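Local coordinates for protein yhhW (Escherichia coli, PDB 1TQ5) that cleaves the flavonol quercetin with dioxygen in vitro as a metal-dependent quercetin 2,3-dioxygenase of the pirin family, its physiological role being unknown, at residues A[141-147]-A[159-165]. Residue numbers count along the deposited sequence, not the author numbering.
Sequences KQLVLSP and DMELYRW
Lys141, with all four chi angles t, lies extended between two aromatic rings of the opposite strand: its CD sits 3.8 Å from Trp165 CH2 and its CE 3.6 Å from Tyr163 CE1, both as CH-pi contacts, and its NZ makes a cation-pi contact 4.7 Å from the Tyr163 ring centroid. Leu143 CD1 covers the opposite face of the Tyr163 ring in a further CH-pi contact, 3.6 Å from Tyr163 CE1, while Tyr163 OH donates to OE1 of Glu161 (2.9 Å), a carboxylate whose OE2 is salt-bridged to Arg150. Strands 141-146 and 161-165 run antiparallel, their axes approaching to 4.5 Å, with 144° between their N-to-C directions. Lys141-Trp165 and Leu143-Tyr163 are non-hydrogen-bonded pairs; between them Gln142 N bonds to Arg164 O (3.1 Å) and Arg164 N to Gln142 O (2.8 Å). A classic beta bulge then shifts the register by one: Val144 (phi/psi -100/-45) and Leu145 both face Leu162, whose O accepts Val144 N at 2.8 Å and, weakly, Leu145 N at 3.3 Å, while Leu162 N returns to Leu145 O (3.1 Å). On the other face, Arg164 NH1 grips Gln142 OE1 (2.6 Å), and Leu145 CD1 meets Leu162 CD2 at 3.8 Å. Beyond the bulge, Pro147 CD rests 3.4 Å from Met160 O. This bulged antiparallel pair belongs to the C-terminal cupin domain of the bicupin. Strand 161-167 is flanked by 141-146 and 221-228, and 154-155 adds to the far edge of 141-146; Val144, Leu145 and Arg164 reach strand 90-94 of the N-terminal cupin, whereas Lys141 and Trp165 pack on strand 172-175.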
loop_
_atom_site.group_PDB
_atom_site.type_symbol
_atom_site.label_atom_id
_atom_site.label_comp_id
_atom_site.label_asym_id
_atom_site.label_seq_id
_atom_site.Cartn_x
_atom_site.Cartn_y
_atom_site.Cartn_z
ATOM N N LYS A 141 -9.846 -6.893 11.636
ATOM C CA LYS A 141 -8.469 -6.423 11.526
ATOM C C LYS A 141 -7.577 -7.579 11.073
ATOM O O LYS A 141 -7.175 -8.423 11.876
ATOM C CB LYS A 141 -8.007 -5.896 12.886
ATOM C CG LYS A 141 -6.638 -5.249 12.903
ATOM C CD LYS A 141 -6.329 -4.741 14.305
ATOM C CE LYS A 141 -5.009 -3.994 14.359
ATOM N NZ LYS A 141 -4.750 -3.420 15.714
ATOM N N GLN A 142 -7.273 -7.605 9.780
ATOM C CA GLN A 142 -6.455 -8.662 9.194
ATOM C C GLN A 142 -5.008 -8.242 8.957
ATOM O O GLN A 142 -4.745 -7.190 8.379
ATOM C CB GLN A 142 -7.087 -9.112 7.877
ATOM C CG GLN A 142 -6.349 -10.229 7.177
ATOM C CD GLN A 142 -7.026 -10.634 5.882
ATOM O OE1 GLN A 142 -7.039 -9.876 4.910
ATOM N NE2 GLN A 142 -7.601 -11.831 5.866
ATOM N N LEU A 143 -4.074 -9.080 9.396
ATOM C CA LEU A 143 -2.648 -8.810 9.239
ATOM C C LEU A 143 -2.170 -9.252 7.855
ATOM O O LEU A 143 -2.269 -10.428 7.501
ATOM C CB LEU A 143 -1.868 -9.552 10.325
ATOM C CG LEU A 143 -0.366 -9.301 10.436
ATOM C CD1 LEU A 143 -0.103 -7.828 10.737
ATOM C CD2 LEU A 143 0.202 -10.183 11.537
ATOM N N VAL A 144 -1.646 -8.309 7.077
ATOM C CA VAL A 144 -1.177 -8.600 5.724
ATOM C C VAL A 144 0.335 -8.771 5.632
ATOM O O VAL A 144 0.822 -9.692 4.972
ATOM C CB VAL A 144 -1.620 -7.490 4.746
ATOM C CG1 VAL A 144 -1.102 -7.783 3.346
ATOM C CG2 VAL A 144 -3.142 -7.394 4.734
ATOM N N LEU A 145 1.073 -7.873 6.277
ATOM C CA LEU A 145 2.531 -7.939 6.282
ATOM C C LEU A 145 3.029 -7.903 7.721
ATOM O O LEU A 145 2.422 -7.267 8.578
ATOM C CB LEU A 145 3.141 -6.761 5.517
ATOM C CG LEU A 145 2.815 -6.583 4.033
ATOM C CD1 LEU A 145 3.536 -5.345 3.511
ATOM C CD2 LEU A 145 3.239 -7.820 3.252
ATOM N N SER A 146 4.133 -8.597 7.972
ATOM C CA SER A 146 4.748 -8.653 9.293
ATOM C C SER A 146 6.221 -8.997 9.136
ATOM O O SER A 146 6.620 -9.627 8.152
ATOM C CB SER A 146 4.079 -9.719 10.162
ATOM O OG SER A 146 2.787 -9.300 10.562
ATOM N N PRO A 147 7.051 -8.587 10.105
ATOM C CA PRO A 147 8.489 -8.870 10.047
ATOM C C PRO A 147 8.771 -10.372 10.162
ATOM O O PRO A 147 9.736 -10.878 9.595
ATOM C CB PRO A 147 9.044 -8.098 11.247
ATOM C CG PRO A 147 8.030 -7.008 11.472
ATOM C CD PRO A 147 6.731 -7.732 11.260
ATOM N N ASP A 159 10.888 -3.616 9.893
ATOM C CA ASP A 159 10.198 -3.631 11.178
ATOM C C ASP A 159 8.863 -2.908 11.030
ATOM O O ASP A 159 8.669 -1.826 11.584
ATOM C CB ASP A 159 11.047 -2.926 12.241
ATOM C CG ASP A 159 10.409 -2.964 13.619
ATOM O OD1 ASP A 159 10.747 -2.100 14.458
ATOM O OD2 ASP A 159 9.581 -3.866 13.868
HETATM N N MSE A 160 7.944 -3.500 10.276
HETATM C CA MSE A 160 6.643 -2.874 10.072
HETATM C C MSE A 160 5.519 -3.884 9.907
HETATM O O MSE A 160 5.733 -5.004 9.453
HETATM C CB MSE A 160 6.686 -1.961 8.836
HETATM C CG MSE A 160 6.682 -2.689 7.490
HETATM SE SE MSE A 160 5.029 -3.235 6.953
HETATM C CE MSE A 160 4.404 -1.687 6.258
ATOM N N GLU A 161 4.316 -3.470 10.287
ATOM C CA GLU A 161 3.134 -4.306 10.151
ATOM C C GLU A 161 2.106 -3.561 9.306
ATOM O O GLU A 161 1.981 -2.340 9.403
ATOM C CB GLU A 161 2.521 -4.606 11.516
ATOM C CG GLU A 161 3.426 -5.351 12.468
ATOM C CD GLU A 161 2.704 -5.724 13.743
ATOM O OE1 GLU A 161 2.045 -4.835 14.328
ATOM O OE2 GLU A 161 2.794 -6.897 14.164
ATOM N N LEU A 162 1.378 -4.302 8.481
ATOM C CA LEU A 162 0.341 -3.735 7.630
ATOM C C LEU A 162 -0.942 -4.520 7.864
ATOM O O LEU A 162 -0.948 -5.749 7.814
ATOM C CB LEU A 162 0.729 -3.829 6.148
ATOM C CG LEU A 162 -0.348 -3.418 5.128
ATOM C CD1 LEU A 162 -0.736 -1.949 5.324
ATOM C CD2 LEU A 162 0.171 -3.649 3.708
ATOM N N TYR A 163 -2.021 -3.800 8.131
ATOM C CA TYR A 163 -3.317 -4.415 8.367
ATOM C C TYR A 163 -4.328 -3.917 7.348
ATOM O O TYR A 163 -4.264 -2.766 6.909
ATOM C CB TYR A 163 -3.846 -4.040 9.751
ATOM C CG TYR A 163 -2.996 -4.473 10.917
ATOM C CD1 TYR A 163 -3.296 -5.635 11.625
ATOM C CD2 TYR A 163 -1.907 -3.710 11.331
ATOM C CE1 TYR A 163 -2.535 -6.023 12.720
ATOM C CE2 TYR A 163 -1.137 -4.088 12.422
ATOM C CZ TYR A 163 -1.458 -5.246 13.113
ATOM O OH TYR A 163 -0.696 -5.630 14.196
ATOM N N ARG A 164 -5.242 -4.796 6.957
ATOM C CA ARG A 164 -6.334 -4.419 6.073
ATOM C C ARG A 164 -7.500 -4.449 7.057
ATOM O O ARG A 164 -7.816 -5.494 7.621
ATOM C CB ARG A 164 -6.558 -5.437 4.957
ATOM C CG ARG A 164 -7.809 -5.128 4.149
ATOM C CD ARG A 164 -7.920 -5.969 2.887
ATOM N NE ARG A 164 -7.914 -7.407 3.142
ATOM C CZ ARG A 164 -8.078 -8.325 2.195
ATOM N NH1 ARG A 164 -8.056 -9.613 2.506
ATOM N NH2 ARG A 164 -8.267 -7.953 0.933
ATOM N N TRP A 165 -8.119 -3.294 7.271
ATOM C CA TRP A 165 -9.201 -3.168 8.235
ATOM C C TRP A 165 -10.553 -2.887 7.582
ATOM O O TRP A 165 -10.772 -1.805 7.033
ATOM C CB TRP A 165 -8.861 -2.029 9.201
ATOM C CG TRP A 165 -9.272 -2.253 10.621
ATOM C CD1 TRP A 165 -10.395 -2.891 11.065
ATOM C CD2 TRP A 165 -8.580 -1.798 11.788
ATOM N NE1 TRP A 165 -10.445 -2.862 12.438
ATOM C CE2 TRP A 165 -9.344 -2.197 12.908
ATOM C CE3 TRP A 165 -7.389 -1.092 11.998
ATOM C CZ2 TRP A 165 -8.952 -1.913 14.221
ATOM C CZ3 TRP A 165 -7.000 -0.809 13.304
ATOM C CH2 TRP A 165 -7.781 -1.222 14.398
#